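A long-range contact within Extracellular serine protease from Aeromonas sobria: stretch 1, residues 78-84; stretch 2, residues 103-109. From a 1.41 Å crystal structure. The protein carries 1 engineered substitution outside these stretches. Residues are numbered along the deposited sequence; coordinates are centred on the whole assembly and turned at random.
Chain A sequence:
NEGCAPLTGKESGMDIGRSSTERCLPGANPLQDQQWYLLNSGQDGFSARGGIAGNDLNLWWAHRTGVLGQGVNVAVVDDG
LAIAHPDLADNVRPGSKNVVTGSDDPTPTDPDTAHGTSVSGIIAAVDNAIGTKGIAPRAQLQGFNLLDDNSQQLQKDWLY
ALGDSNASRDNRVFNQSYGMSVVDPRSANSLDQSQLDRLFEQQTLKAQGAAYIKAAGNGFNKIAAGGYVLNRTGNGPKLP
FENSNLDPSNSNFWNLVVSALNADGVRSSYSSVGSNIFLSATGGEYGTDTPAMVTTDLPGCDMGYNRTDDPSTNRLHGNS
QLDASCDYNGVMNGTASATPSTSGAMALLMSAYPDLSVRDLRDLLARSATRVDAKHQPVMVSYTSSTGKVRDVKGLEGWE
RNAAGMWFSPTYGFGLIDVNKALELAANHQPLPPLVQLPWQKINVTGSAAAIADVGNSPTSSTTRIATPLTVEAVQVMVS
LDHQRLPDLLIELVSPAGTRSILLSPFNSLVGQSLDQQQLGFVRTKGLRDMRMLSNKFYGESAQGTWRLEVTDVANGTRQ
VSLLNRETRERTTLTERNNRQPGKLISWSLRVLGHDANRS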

# COMPACT_ATOMS: atom_id res chain seq x y z
N ASP A 78 -0.62 9.36 8.95
CA ASP A 78 -1.99 8.86 9.04
C ASP A 78 -2.96 10.01 9.35
O ASP A 78 -2.69 11.14 8.97
CB ASP A 78 -2.04 7.73 10.09
CG ASP A 78 -3.10 6.69 9.79
OD1 ASP A 78 -4.30 7.00 9.96
OD2 ASP A 78 -2.73 5.55 9.42
N ASP A 79 -4.08 9.73 10.01
CA ASP A 79 -5.10 10.76 10.24
C ASP A 79 -4.86 11.58 11.51
O ASP A 79 -5.59 12.54 11.77
CB ASP A 79 -6.50 10.15 10.23
CG ASP A 79 -6.80 9.29 11.47
OD1 ASP A 79 -5.91 9.14 12.34
OD2 ASP A 79 -7.94 8.80 11.57
N GLY A 80 -3.83 11.23 12.27
CA GLY A 80 -3.65 11.79 13.60
C GLY A 80 -3.00 10.81 14.55
O GLY A 80 -2.79 9.64 14.20
N LEU A 81 -2.67 11.29 15.74
CA LEU A 81 -2.15 10.46 16.80
C LEU A 81 -2.40 11.19 18.11
O LEU A 81 -1.93 12.31 18.30
CB LEU A 81 -0.64 10.23 16.62
CG LEU A 81 0.14 9.53 17.75
CD1 LEU A 81 -0.51 8.24 18.24
CD2 LEU A 81 1.60 9.29 17.34
N ALA A 82 -3.16 10.55 19.00
CA ALA A 82 -3.43 11.12 20.32
C ALA A 82 -2.20 10.90 21.21
O ALA A 82 -2.10 9.91 21.94
CB ALA A 82 -4.67 10.49 20.92
N ILE A 83 -1.26 11.83 21.11
CA ILE A 83 0.05 11.69 21.74
C ILE A 83 0.04 11.66 23.26
O ILE A 83 1.01 11.21 23.87
CB ILE A 83 1.06 12.76 21.24
CG1 ILE A 83 0.52 14.18 21.44
CG2 ILE A 83 1.45 12.49 19.78
CD1 ILE A 83 1.60 15.25 21.42
N ALA A 84 -1.06 12.11 23.88
CA ALA A 84 -1.19 12.05 25.33
C ALA A 84 -1.91 10.79 25.84
O ALA A 84 -2.12 10.65 27.05
CB ALA A 84 -1.86 13.31 25.86
N SER A 103 0.79 22.93 14.63
CA SER A 103 1.30 22.63 15.96
C SER A 103 2.14 21.35 15.95
O SER A 103 2.24 20.67 14.92
CB SER A 103 0.15 22.47 16.95
OG SER A 103 -0.40 21.17 16.84
N ASP A 104 2.74 21.04 17.09
CA ASP A 104 3.48 19.79 17.25
C ASP A 104 2.60 18.68 17.82
O ASP A 104 3.10 17.61 18.20
CB ASP A 104 4.75 20.00 18.09
CG ASP A 104 4.48 20.23 19.57
OD1 ASP A 104 3.31 20.29 19.99
OD2 ASP A 104 5.47 20.37 20.32
N ASP A 105 1.29 18.92 17.86
CA ASP A 105 0.36 17.97 18.46
C ASP A 105 -0.66 17.49 17.43
O ASP A 105 -1.59 18.22 17.11
CB ASP A 105 -0.32 18.60 19.69
CG ASP A 105 -1.19 17.61 20.45
OD1 ASP A 105 -1.49 16.54 19.91
OD2 ASP A 105 -1.57 17.90 21.61
N PRO A 106 -0.48 16.26 16.92
CA PRO A 106 -1.36 15.74 15.89
C PRO A 106 -2.62 15.05 16.43
O PRO A 106 -3.23 14.25 15.73
CB PRO A 106 -0.46 14.73 15.16
CG PRO A 106 0.37 14.18 16.27
CD PRO A 106 0.65 15.35 17.19
N THR A 107 -3.03 15.39 17.65
CA THR A 107 -4.24 14.82 18.24
C THR A 107 -5.46 15.26 17.44
O THR A 107 -5.63 16.45 17.19
CB THR A 107 -4.38 15.23 19.72
OG1 THR A 107 -3.26 14.73 20.46
CG2 THR A 107 -5.67 14.69 20.34
N PRO A 108 -6.31 14.31 17.01
CA PRO A 108 -7.49 14.69 16.25
C PRO A 108 -8.53 15.45 17.07
O PRO A 108 -8.62 15.27 18.29
CB PRO A 108 -8.09 13.35 15.79
CG PRO A 108 -7.05 12.36 16.02
CD PRO A 108 -6.14 12.85 17.07
N THR A 109 -9.32 16.26 16.37
CA THR A 109 -10.48 16.94 16.94
C THR A 109 -11.78 16.24 16.58
O THR A 109 -12.84 16.54 17.13
CB THR A 109 -10.57 18.40 16.45
OG1 THR A 109 -10.55 18.41 15.02
CG2 THR A 109 -9.41 19.21 17.00
O HOH W 1 -3.32 13.62 22.86

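What joins the two backbones directly? A single hydrogen bond does so, from Leu81 N to Pro106 O at 3.0 Å and nearly straight, with an angle of 164°. Leu81 O lies 3.3 Å from Thr107 N, but the angle is too poor for a second bond; that amide instead donates to Asp105 OD1 at 3.0 Å, within its own loop. Leu81 O does receive a CA-H...O contact from Thr107 CA at 3.4 Å.

Why does glycine suit this place? Gly80 CA sits 3.3 Å from Pro106 O, and a CB there would point toward the other stretch and clash with Pro108 CG. The backbone angles, phi 148° and psi 173°, independently call for glycine.

Where do apolar groups meet? Pro106 meets Leu81, whose CB is 4.1 Å from Pro106 CG, and Ile83, whose CG2 is 3.9 Å from Pro106 CD. The proline ring thus packs against two side chains of the other loop.

How does water contribute? Thr107 OG1 donates to Asp105 OD1 at 2.6 Å, which leaves the hydroxyl oxygen free to accept from water 1, also at 2.6 Å. That water accepts from Ala84 N at 2.9 Å, bridging the two stretches beyond the reach of their direct hydrogen bond.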